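Sugar ABC transporter (Agrobacterium radiobacter, PDB 4RXT) probably serves as the solute-binding component of an ABC-type sugar importer, and holds an arabinopyranose between its two lobes in this crystal. Local coordinates at residues A[4-15]-A[34-45]; A[195-206]-A[221-232]. All coordinates share one frame; numbering follows the deposited sequence.

Contact 1: residues A[4-15]-A[34-45]; sequences EVTIPIIVKDTT and GVKVPELGAQAE. With ARA (alpha-L-arabinopyranose), chain B.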
loop_
_atom_site.group_PDB
_atom_site.type_symbol
_atom_site.label_atom_id
_atom_site.label_comp_id
_atom_site.label_asym_id
_atom_site.label_seq_id
_atom_site.Cartn_x
_atom_site.Cartn_y
_atom_site.Cartn_z
ATOM N N GLU A 4 28.264 12.519 10.080
ATOM C CA GLU A 4 27.375 11.534 9.485
ATOM C C GLU A 4 26.063 12.217 9.293
ATOM O O GLU A 4 25.556 12.869 10.196
ATOM C CB GLU A 4 27.318 10.295 10.378
ATOM C CG GLU A 4 25.970 9.659 10.546
ATOM C CD GLU A 4 25.997 8.512 11.530
ATOM O OE1 GLU A 4 26.578 7.450 11.218
ATOM O OE2 GLU A 4 25.432 8.719 12.631
ATOM N N VAL A 5 25.591 12.164 8.060
ATOM C CA VAL A 5 24.398 12.883 7.683
ATOM C C VAL A 5 23.162 12.228 8.266
ATOM O O VAL A 5 23.172 11.063 8.701
ATOM C CB VAL A 5 24.281 13.102 6.152
ATOM C CG1 VAL A 5 25.498 13.863 5.628
ATOM C CG2 VAL A 5 24.059 11.790 5.434
ATOM N N THR A 6 22.128 13.050 8.366
ATOM C CA THR A 6 20.808 12.651 8.826
ATOM C C THR A 6 19.825 12.649 7.658
ATOM O O THR A 6 19.695 13.626 6.914
ATOM C CB THR A 6 20.287 13.568 9.963
ATOM O OG1 THR A 6 21.217 13.556 11.065
ATOM C CG2 THR A 6 18.921 13.112 10.432
ATOM N N ILE A 7 19.143 11.522 7.498
ATOM C CA ILE A 7 18.092 11.336 6.480
ATOM C C ILE A 7 16.874 10.697 7.163
ATOM O O ILE A 7 16.804 9.478 7.302
ATOM C CB ILE A 7 18.597 10.501 5.265
ATOM C CG1 ILE A 7 19.829 11.166 4.662
ATOM C CG2 ILE A 7 17.469 10.369 4.245
ATOM C CD1 ILE A 7 20.465 10.413 3.509
ATOM N N PRO A 8 15.941 11.534 7.643
ATOM C CA PRO A 8 14.702 11.021 8.180
ATOM C C PRO A 8 13.860 10.300 7.137
ATOM O O PRO A 8 13.891 10.642 5.947
ATOM C CB PRO A 8 13.952 12.266 8.654
ATOM C CG PRO A 8 14.966 13.344 8.699
ATOM C CD PRO A 8 15.944 12.996 7.643
ATOM N N ILE A 9 13.095 9.338 7.616
ATOM C CA ILE A 9 12.037 8.703 6.827
ATOM C C ILE A 9 10.706 8.959 7.533
ATOM O O ILE A 9 10.587 8.772 8.761
ATOM C CB ILE A 9 12.259 7.175 6.613
ATOM C CG1 ILE A 9 11.190 6.625 5.652
ATOM C CG2 ILE A 9 12.406 6.398 7.937
ATOM C CD1 ILE A 9 11.589 5.299 5.022
ATOM N N ILE A 10 9.738 9.409 6.738
ATOM C CA ILE A 10 8.418 9.765 7.232
ATOM C C ILE A 10 7.429 8.841 6.561
ATOM O O ILE A 10 7.203 8.908 5.358
ATOM C CB ILE A 10 8.053 11.243 6.910
ATOM C CG1 ILE A 10 9.119 12.182 7.474
ATOM C CG2 ILE A 10 6.659 11.587 7.459
ATOM C CD1 ILE A 10 8.997 13.611 6.996
ATOM N N VAL A 11 6.844 7.962 7.354
ATOM C CA VAL A 11 5.862 7.006 6.872
ATOM C C VAL A 11 4.447 7.499 7.135
ATOM O O VAL A 11 4.266 8.491 7.846
ATOM C CB VAL A 11 6.075 5.612 7.456
ATOM C CG1 VAL A 11 7.450 5.081 7.030
ATOM C CG2 VAL A 11 5.928 5.634 8.976
ATOM N N LYS A 12 3.451 6.844 6.534
ATOM C CA LYS A 12 2.045 7.281 6.741
ATOM C C LYS A 12 1.531 6.970 8.154
ATOM O O LYS A 12 0.663 7.660 8.657
ATOM C CB LYS A 12 1.094 6.614 5.738
ATOM C CG LYS A 12 1.383 6.879 4.273
ATOM C CD LYS A 12 0.244 6.394 3.411
ATOM C CE LYS A 12 0.501 6.574 1.932
ATOM N NZ LYS A 12 -0.739 6.239 1.166
ATOM N N ASP A 13 1.976 5.844 8.743
ATOM C CA ASP A 13 1.393 5.380 10.010
ATOM C C ASP A 13 2.356 4.387 10.653
ATOM O O ASP A 13 2.521 3.271 10.178
ATOM C CB ASP A 13 0.022 4.724 9.758
ATOM C CG ASP A 13 -0.658 4.176 11.061
ATOM O OD1 ASP A 13 -0.026 4.159 12.144
ATOM O OD2 ASP A 13 -1.816 3.717 10.997
ATOM N N THR A 14 2.978 4.811 11.741
ATOM C CA THR A 14 3.989 3.981 12.426
ATOM C C THR A 14 3.446 2.731 13.118
ATOM O O THR A 14 4.235 1.869 13.478
ATOM C CB THR A 14 4.756 4.815 13.476
ATOM O OG1 THR A 14 3.829 5.304 14.469
ATOM C CG2 THR A 14 5.521 5.974 12.817
ATOM N N THR A 15 2.132 2.649 13.305
ATOM C CA THR A 15 1.474 1.504 13.946
ATOM C C THR A 15 1.096 0.366 12.996
ATOM O O THR A 15 0.645 -0.678 13.425
ATOM C CB THR A 15 0.188 1.947 14.688
ATOM O OG1 THR A 15 -0.844 2.278 13.747
ATOM C CG2 THR A 15 0.458 3.157 15.591
ATOM N N GLY A 34 26.002 4.020 7.090
ATOM C CA GLY A 34 26.457 5.047 8.019
ATOM C C GLY A 34 25.707 6.361 7.912
ATOM O O GLY A 34 26.313 7.432 7.777
ATOM N N VAL A 35 24.392 6.253 8.027
ATOM C CA VAL A 35 23.484 7.398 7.994
ATOM C C VAL A 35 22.579 7.305 9.229
ATOM O O VAL A 35 22.114 6.223 9.579
ATOM C CB VAL A 35 22.626 7.392 6.705
ATOM C CG1 VAL A 35 21.616 8.537 6.687
ATOM C CG2 VAL A 35 23.515 7.514 5.474
ATOM N N LYS A 36 22.355 8.421 9.898
ATOM C CA LYS A 36 21.381 8.486 10.992
ATOM C C LYS A 36 19.986 8.587 10.325
ATOM O O LYS A 36 19.737 9.459 9.477
ATOM C CB LYS A 36 21.632 9.735 11.868
ATOM C CG LYS A 36 20.646 10.016 13.027
ATOM C CD LYS A 36 20.519 11.503 13.421
ATOM C CE LYS A 36 19.500 11.711 14.517
ATOM N NZ LYS A 36 19.441 13.128 15.025
ATOM N N VAL A 37 19.082 7.665 10.663
ATOM C CA VAL A 37 17.743 7.612 10.068
ATOM C C VAL A 37 16.659 7.679 11.155
ATOM O O VAL A 37 16.158 6.652 11.638
ATOM C CB VAL A 37 17.573 6.357 9.177
ATOM C CG1 VAL A 37 16.183 6.311 8.585
ATOM C CG2 VAL A 37 18.623 6.323 8.064
ATOM N N PRO A 38 16.273 8.907 11.525
ATOM C CA PRO A 38 15.113 9.045 12.372
ATOM C C PRO A 38 13.884 8.470 11.716
ATOM O O PRO A 38 13.676 8.648 10.538
ATOM C CB PRO A 38 14.959 10.577 12.558
ATOM C CG PRO A 38 16.281 11.170 12.170
ATOM C CD PRO A 38 16.899 10.207 11.198
ATOM N N GLU A 39 13.081 7.770 12.503
ATOM C CA GLU A 39 11.903 7.064 12.016
ATOM C C GLU A 39 10.676 7.841 12.473
ATOM O O GLU A 39 10.295 7.819 13.642
ATOM C CB GLU A 39 11.911 5.637 12.565
ATOM C CG GLU A 39 13.107 4.825 12.089
ATOM C CD GLU A 39 13.192 3.413 12.642
ATOM O OE1 GLU A 39 12.167 2.856 13.106
ATOM O OE2 GLU A 39 14.288 2.813 12.574
ATOM N N LEU A 40 10.083 8.534 11.514
ATOM C CA LEU A 40 9.064 9.549 11.748
ATOM C C LEU A 40 7.729 9.160 11.147
ATOM O O LEU A 40 7.667 8.364 10.200
ATOM C CB LEU A 40 9.490 10.905 11.185
ATOM C CG LEU A 40 10.858 11.450 11.625
ATOM C CD1 LEU A 40 11.098 12.814 10.999
ATOM C CD2 LEU A 40 11.003 11.500 13.143
ATOM N N GLY A 41 6.662 9.749 11.686
ATOM C CA GLY A 41 5.336 9.506 11.146
ATOM C C GLY A 41 4.237 9.651 12.190
ATOM O O GLY A 41 4.486 9.554 13.404
ATOM N N ALA A 42 3.030 9.942 11.702
ATOM C CA ALA A 42 1.841 9.993 12.514
ATOM C C ALA A 42 1.416 8.563 12.820
ATOM O O ALA A 42 2.067 7.591 12.394
ATOM C CB ALA A 42 0.728 10.784 11.807
ATOM N N GLN A 43 0.335 8.444 13.579
ATOM C CA GLN A 43 -0.146 7.110 14.058
ATOM C C GLN A 43 -1.471 6.771 13.365
ATOM O O GLN A 43 -2.241 5.919 13.809
ATOM C CB GLN A 43 -0.296 7.111 15.567
ATOM C CG GLN A 43 1.013 6.967 16.331
ATOM C CD GLN A 43 1.942 8.145 16.111
ATOM O OE1 GLN A 43 3.065 7.988 15.588
ATOM N NE2 GLN A 43 1.489 9.332 16.507
ATOM N N ALA A 44 -1.731 7.446 12.244
ATOM C CA ALA A 44 -2.882 7.131 11.416
ATOM C C ALA A 44 -2.613 7.663 10.028
ATOM O O ALA A 44 -2.148 8.787 9.889
ATOM C CB ALA A 44 -4.157 7.742 11.956
ATOM N N GLU A 45 -2.962 6.887 9.005
ATOM C CA GLU A 45 -2.853 7.353 7.599
ATOM C C GLU A 45 -3.775 8.564 7.324
ATOM O O GLU A 45 -3.535 9.400 6.421
ATOM C CB GLU A 45 -3.180 6.237 6.586
ATOM C CG GLU A 45 -2.243 5.054 6.650
ATOM C CD GLU A 45 -2.152 4.228 5.373
ATOM O OE1 GLU A 45 -2.941 4.427 4.430
ATOM O OE2 GLU A 45 -1.281 3.341 5.386
HETATM C C1 ARA B . -0.151 -0.258 1.676
HETATM C C2 ARA B . -0.134 0.941 0.708
HETATM C C3 ARA B . -0.003 2.228 1.504
HETATM C C4 ARA B . -1.063 2.316 2.616
HETATM C C5 ARA B . -1.704 1.015 2.860
HETATM O O1 ARA B . -0.830 -1.096 0.748
HETATM O O2 ARA B . 0.983 0.851 -0.196
HETATM O O3 ARA B . -0.030 3.330 0.581
HETATM O O4 ARA B . -2.206 3.088 2.239
HETATM O O5 ARA B . -0.809 -0.108 2.928
HETATM O O HOH W 1 26.759 10.039 6.475
HETATM O O HOH W 2 2.737 10.448 8.885
HETATM O O HOH W 3 -3.018 6.533 2.594
HETATM O O HOH W 4 -3.865 3.741 12.683
HETATM O O HOH W 5 -2.911 3.363 15.648
#

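Contact 2: residues A[195-206]-A[221-232]; sequences VGVFASNLIMAQ and VKVIGFDSDDKT. With ARA (alpha-L-arabinopyranose), chain B.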
loop_
_atom_site.group_PDB
_atom_site.type_symbol
_atom_site.label_atom_id
_atom_site.label_comp_id
_atom_site.label_asym_id
_atom_site.label_seq_id
_atom_site.Cartn_x
_atom_site.Cartn_y
_atom_site.Cartn_z
ATOM N N VAL A 195 -20.342 -11.705 -4.715
ATOM C CA VAL A 195 -19.464 -12.900 -4.777
ATOM C C VAL A 195 -17.978 -12.605 -4.672
ATOM O O VAL A 195 -17.124 -13.486 -4.503
ATOM C CB VAL A 195 -19.682 -13.723 -6.061
ATOM C CG1 VAL A 195 -21.065 -14.332 -6.066
ATOM C CG2 VAL A 195 -19.472 -12.869 -7.298
ATOM N N GLY A 196 -17.645 -11.327 -4.720
ATOM C CA GLY A 196 -16.263 -10.904 -4.793
ATOM C C GLY A 196 -15.998 -9.528 -4.203
ATOM O O GLY A 196 -16.849 -8.632 -4.278
ATOM N N VAL A 197 -14.802 -9.341 -3.654
ATOM C CA VAL A 197 -14.396 -8.115 -3.016
ATOM C C VAL A 197 -12.923 -7.849 -3.269
ATOM O O VAL A 197 -12.093 -8.774 -3.124
ATOM C CB VAL A 197 -14.556 -8.194 -1.466
ATOM C CG1 VAL A 197 -14.244 -6.853 -0.807
ATOM C CG2 VAL A 197 -15.927 -8.726 -1.060
ATOM N N PHE A 198 -12.617 -6.595 -3.635
ATOM C CA PHE A 198 -11.229 -6.091 -3.656
ATOM C C PHE A 198 -11.023 -5.160 -2.468
ATOM O O PHE A 198 -11.685 -4.148 -2.353
ATOM C CB PHE A 198 -10.957 -5.372 -5.006
ATOM C CG PHE A 198 -9.591 -4.768 -5.112
ATOM C CD1 PHE A 198 -8.469 -5.383 -4.574
ATOM C CD2 PHE A 198 -9.423 -3.568 -5.781
ATOM C CE1 PHE A 198 -7.211 -4.823 -4.691
ATOM C CE2 PHE A 198 -8.161 -2.991 -5.911
ATOM C CZ PHE A 198 -7.049 -3.613 -5.375
ATOM N N ALA A 199 -10.118 -5.568 -1.568
ATOM C CA ALA A 199 -9.694 -4.850 -0.335
ATOM C C ALA A 199 -8.279 -4.342 -0.582
ATOM O O ALA A 199 -7.317 -5.087 -0.555
ATOM C CB ALA A 199 -9.725 -5.789 0.872
ATOM N N SER A 200 -8.166 -3.047 -0.893
ATOM C CA SER A 200 -7.000 -2.604 -1.660
ATOM C C SER A 200 -5.737 -2.196 -0.876
ATOM O O SER A 200 -4.827 -1.606 -1.450
ATOM C CB SER A 200 -7.372 -1.467 -2.570
ATOM O OG SER A 200 -7.777 -0.375 -1.776
ATOM N N ASN A 201 -5.700 -2.496 0.421
ATOM C CA ASN A 201 -4.458 -2.370 1.179
ATOM C C ASN A 201 -4.467 -3.352 2.366
ATOM O O ASN A 201 -5.456 -4.031 2.596
ATOM C CB ASN A 201 -4.198 -0.905 1.584
ATOM C CG ASN A 201 -4.946 -0.483 2.846
ATOM O OD1 ASN A 201 -6.030 -0.994 3.148
ATOM N ND2 ASN A 201 -4.370 0.431 3.588
ATOM N N LEU A 202 -3.392 -3.339 3.141
ATOM C CA LEU A 202 -3.286 -4.292 4.253
ATOM C C LEU A 202 -4.470 -4.164 5.227
ATOM O O LEU A 202 -5.016 -5.149 5.702
ATOM C CB LEU A 202 -1.995 -4.049 5.005
ATOM C CG LEU A 202 -1.799 -4.882 6.271
ATOM C CD1 LEU A 202 -1.763 -6.335 5.860
ATOM C CD2 LEU A 202 -0.518 -4.443 6.953
ATOM N N ILE A 203 -4.800 -2.930 5.572
ATOM C CA ILE A 203 -5.771 -2.638 6.609
ATOM C C ILE A 203 -7.154 -3.133 6.209
ATOM O O ILE A 203 -7.875 -3.738 6.970
ATOM C CB ILE A 203 -5.800 -1.122 6.969
ATOM C CG1 ILE A 203 -4.384 -0.597 7.297
ATOM C CG2 ILE A 203 -6.777 -0.845 8.110
ATOM C CD1 ILE A 203 -3.656 -1.408 8.355
ATOM N N MET A 204 -7.522 -2.877 4.957
ATOM C CA MET A 204 -8.778 -3.414 4.477
ATOM C C MET A 204 -8.766 -4.932 4.306
ATOM O O MET A 204 -9.774 -5.612 4.588
ATOM C CB MET A 204 -9.229 -2.714 3.181
ATOM C CG MET A 204 -9.600 -1.240 3.320
ATOM S SD MET A 204 -11.005 -0.893 4.465
ATOM C CE MET A 204 -10.138 -0.598 6.023
ATOM N N ALA A 205 -7.642 -5.477 3.873
ATOM C CA ALA A 205 -7.522 -6.949 3.849
ATOM C C ALA A 205 -7.725 -7.602 5.231
ATOM O O ALA A 205 -8.385 -8.620 5.349
ATOM C CB ALA A 205 -6.180 -7.346 3.279
ATOM N N GLN A 206 -7.163 -6.987 6.251
ATOM C CA GLN A 206 -7.356 -7.487 7.633
ATOM C C GLN A 206 -8.826 -7.493 7.985
ATOM O O GLN A 206 -9.352 -8.488 8.443
ATOM C CB GLN A 206 -6.599 -6.597 8.626
ATOM C CG GLN A 206 -5.075 -6.652 8.526
ATOM C CD GLN A 206 -4.384 -5.502 9.258
ATOM O OE1 GLN A 206 -4.978 -4.440 9.527
ATOM N NE2 GLN A 206 -3.134 -5.719 9.615
ATOM N N VAL A 221 -17.809 -16.028 -0.918
ATOM C CA VAL A 221 -17.289 -14.686 -1.257
ATOM C C VAL A 221 -15.792 -14.743 -1.366
ATOM O O VAL A 221 -15.114 -15.104 -0.404
ATOM C CB VAL A 221 -17.670 -13.616 -0.207
ATOM C CG1 VAL A 221 -17.109 -12.243 -0.582
ATOM C CG2 VAL A 221 -19.179 -13.596 0.001
ATOM N N LYS A 222 -15.288 -14.355 -2.531
ATOM C CA LYS A 222 -13.866 -14.368 -2.817
ATOM C C LYS A 222 -13.277 -13.010 -2.577
ATOM O O LYS A 222 -13.768 -12.009 -3.142
ATOM C CB LYS A 222 -13.600 -14.826 -4.259
ATOM C CG LYS A 222 -13.933 -16.311 -4.523
ATOM C CD LYS A 222 -13.657 -17.227 -3.312
ATOM C CE LYS A 222 -12.930 -18.502 -3.560
ATOM N NZ LYS A 222 -13.242 -19.349 -2.365
ATOM N N VAL A 223 -12.215 -12.951 -1.781
ATOM C CA VAL A 223 -11.550 -11.684 -1.434
ATOM C C VAL A 223 -10.169 -11.619 -2.021
ATOM O O VAL A 223 -9.401 -12.550 -1.864
ATOM C CB VAL A 223 -11.410 -11.538 0.099
ATOM C CG1 VAL A 223 -10.698 -10.230 0.445
ATOM C CG2 VAL A 223 -12.783 -11.612 0.765
ATOM N N ILE A 224 -9.873 -10.549 -2.763
ATOM C CA ILE A 224 -8.524 -10.207 -3.128
ATOM C C ILE A 224 -8.077 -9.018 -2.292
ATOM O O ILE A 224 -8.744 -8.006 -2.272
ATOM C CB ILE A 224 -8.314 -9.925 -4.633
ATOM C CG1 ILE A 224 -8.729 -11.148 -5.453
ATOM C CG2 ILE A 224 -6.878 -9.489 -4.915
ATOM C CD1 ILE A 224 -7.840 -12.390 -5.314
ATOM N N GLY A 225 -6.969 -9.168 -1.579
ATOM C CA GLY A 225 -6.428 -8.085 -0.789
ATOM C C GLY A 225 -5.053 -7.656 -1.282
ATOM O O GLY A 225 -4.614 -8.018 -2.385
ATOM N N PHE A 226 -4.421 -6.831 -0.462
ATOM C CA PHE A 226 -3.077 -6.331 -0.696
ATOM C C PHE A 226 -2.244 -6.592 0.568
ATOM O O PHE A 226 -2.765 -6.569 1.717
ATOM C CB PHE A 226 -3.092 -4.812 -0.951
ATOM C CG PHE A 226 -2.734 -4.388 -2.356
ATOM C CD1 PHE A 226 -3.662 -4.524 -3.391
ATOM C CD2 PHE A 226 -1.504 -3.827 -2.644
ATOM C CE1 PHE A 226 -3.366 -4.147 -4.688
ATOM C CE2 PHE A 226 -1.204 -3.431 -3.954
ATOM C CZ PHE A 226 -2.145 -3.581 -4.965
ATOM N N ASP A 227 -0.937 -6.785 0.347
ATOM C CA ASP A 227 0.078 -6.802 1.382
ATOM C C ASP A 227 0.016 -8.096 2.189
ATOM O O ASP A 227 -0.654 -9.045 1.819
ATOM C CB ASP A 227 -0.036 -5.546 2.277
ATOM C CG ASP A 227 -0.022 -4.258 1.453
ATOM O OD1 ASP A 227 0.850 -4.146 0.533
ATOM O OD2 ASP A 227 -0.884 -3.401 1.744
ATOM N N SER A 228 0.747 -8.120 3.282
ATOM C CA SER A 228 0.880 -9.335 4.053
ATOM C C SER A 228 1.153 -8.999 5.487
ATOM O O SER A 228 1.837 -8.038 5.798
ATOM C CB SER A 228 1.994 -10.251 3.516
ATOM O OG SER A 228 3.288 -9.660 3.651
ATOM N N ASP A 229 0.627 -9.860 6.352
ATOM C CA ASP A 229 0.969 -9.896 7.785
ATOM C C ASP A 229 0.520 -11.283 8.274
ATOM O O ASP A 229 -0.040 -12.039 7.516
ATOM C CB ASP A 229 0.392 -8.697 8.579
ATOM C CG ASP A 229 -1.108 -8.751 8.799
ATOM O OD1 ASP A 229 -1.864 -9.545 8.182
ATOM O OD2 ASP A 229 -1.546 -7.954 9.654
ATOM N N ASP A 230 0.757 -11.588 9.557
ATOM C CA ASP A 230 0.382 -12.891 10.139
ATOM C C ASP A 230 -1.105 -13.171 9.920
ATOM O O ASP A 230 -1.499 -14.231 9.497
ATOM C CB ASP A 230 0.695 -12.900 11.652
ATOM C CG ASP A 230 2.153 -13.239 11.958
ATOM O OD1 ASP A 230 2.940 -13.486 11.004
ATOM O OD2 ASP A 230 2.518 -13.293 13.167
ATOM N N LYS A 231 -1.935 -12.185 10.197
ATOM C CA LYS A 231 -3.367 -12.371 10.107
ATOM C C LYS A 231 -3.811 -12.656 8.664
ATOM O O LYS A 231 -4.576 -13.611 8.417
ATOM C CB LYS A 231 -4.061 -11.144 10.650
ATOM C CG LYS A 231 -5.562 -11.201 10.553
ATOM C CD LYS A 231 -6.190 -10.158 11.479
ATOM C CE LYS A 231 -7.103 -9.222 10.733
ATOM N NZ LYS A 231 -7.089 -7.912 11.438
ATOM N N THR A 232 -3.390 -11.788 7.733
ATOM C CA THR A 232 -3.827 -11.955 6.338
ATOM C C THR A 232 -3.241 -13.220 5.696
ATOM O O THR A 232 -3.897 -13.850 4.856
ATOM C CB THR A 232 -3.537 -10.747 5.485
ATOM O OG1 THR A 232 -2.150 -10.411 5.553
ATOM C CG2 THR A 232 -4.441 -9.609 5.934
HETATM C C1 ARA B . -0.151 -0.258 1.676
HETATM C C2 ARA B . -0.134 0.941 0.708
HETATM C C3 ARA B . -0.003 2.228 1.504
HETATM C C4 ARA B . -1.063 2.316 2.616
HETATM C C5 ARA B . -1.704 1.015 2.860
HETATM O O1 ARA B . -0.830 -1.096 0.748
HETATM O O2 ARA B . 0.983 0.851 -0.196
HETATM O O3 ARA B . -0.030 3.330 0.581
HETATM O O4 ARA B . -2.206 3.088 2.239
HETATM O O5 ARA B . -0.809 -0.108 2.928
#

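Contact 1: residues A[4-15]-A[34-45]
Leu40 N donates to Ile9 O at 2.8 Å, and Leu40 O then takes Val11 N. On one face Ile10 CG1 lies 3.9 Å from Leu40 CB, with Ile54 of helix 48-60 touching both side chains. On the other, Ile9 CG2 meets Val37 CG1 at 3.8 Å while Leu23 of helix 17-33 packs on Ile9. These are neighbouring parallel strands of a beta-alpha-beta unit, with helix 17-33 as the crossover and 39-41 at the sheet's edge, in the periplasmic binding protein fold. After Val11, water 2 takes the place of the next direct bond, between Val11 O and Ala42 N; Thr14 N to Ala42 O, 3.0 Å, then rejoins the backbones. Asp13 forms an Asx turn, its OD1 taking both Thr15 N and Thr15 OG1 from one face of the carboxylate; on this looser side waters 4 and 5 reach Gln43 O. Lys12 runs past Glu45, CD to CD 3.8 Å, and with its torsions beyond CG near 180° the extended chain carries NZ up to donate to arabinopyranose O3 at 3.1 Å. The sugar's O4 donates to Glu45 OE1 at 2.7 Å. Water 3 bridges Lys12 NZ and Glu45 OE1, 4.3 Å apart, and Trp19 holds Glu45 OE2.

Contact 2: residues A[195-206]-A[221-232]
A beta-alpha-beta unit of the second lobe brings two ligand-pocket residues, Asn201 and Asp227, to the ends of adjacent parallel strands, 195-199 and 222-226. The strands run 14° apart and are tied by backbone bonds from Lys222 N to Val195 O through to Ala199 N on Ile224 O. Beside them Val197 CG2 packs on Val221 CG1 at 3.7 Å. Farther along, the Phe198 ring presents its edge to Phe226, with Phe198 CZ 3.8 Å from Phe226 CE1. Ser200 CB sits 3.5 Å above one face of the Phe198 ring, toward its rim. Phe154 stacks on Phe198, and Arg150 makes a cation-pi contact with Phe226. Helix 202-206 starts just past the first strand: Asn201 is its N-cap, with OD1 accepting Met204 N at 3.0 Å. One turn into the helix, Ala205 CB lies 4.1 Å from Gly225 CA, where the glycine lets the helix come close. Leu202 CG is anti to the backbone N (chi1 175°), which carries CD1 over to Asp229 CG, 3.9 Å away. Asp229 caps the next helix with OD1, gripped from opposite faces of the carboxylate by Thr232 N and Thr232 OG1. Its other oxygen, OD2, accepts Gln206 NE2 at 2.7 Å; the acceptor lies near the amide plane, but the donor comes from above the carboxylate plane. Asp227 OD2 takes the sugar's O1 hydroxyl at 2.5 Å. Gln247 fixes Asp227 OD1, while from the protein OD2 receives a weak bond from Leu202 N, leaving it turned to the sugar; its place beside the start of helix 202-206 would probably help to stabilise the carboxylate's negative charge.

In the fold
Contact 1 and contact 2 are both parallel strand pairs of beta-alpha-beta units, but contact 1 lies at the edge of its sheet and contact 2 inside its own. Each sends residues from the loops after its strands to the same arabinopyranose. Their centres lie 26 Å apart on opposite sides of the chain's centre, yet their nearest atoms come within about 4 Å, where Glu45 faces Asn201 across the cleft without touching it. The sugar bridges them, with 4-15/34-45 serving O3 and O4 and 195-206/221-232 serving O1. Asp93, Ser146, Arg150 and Gln247 supply further hydrogen bonds. Such a ligand held between lobes is consistent with the closed state of a periplasmic binding protein.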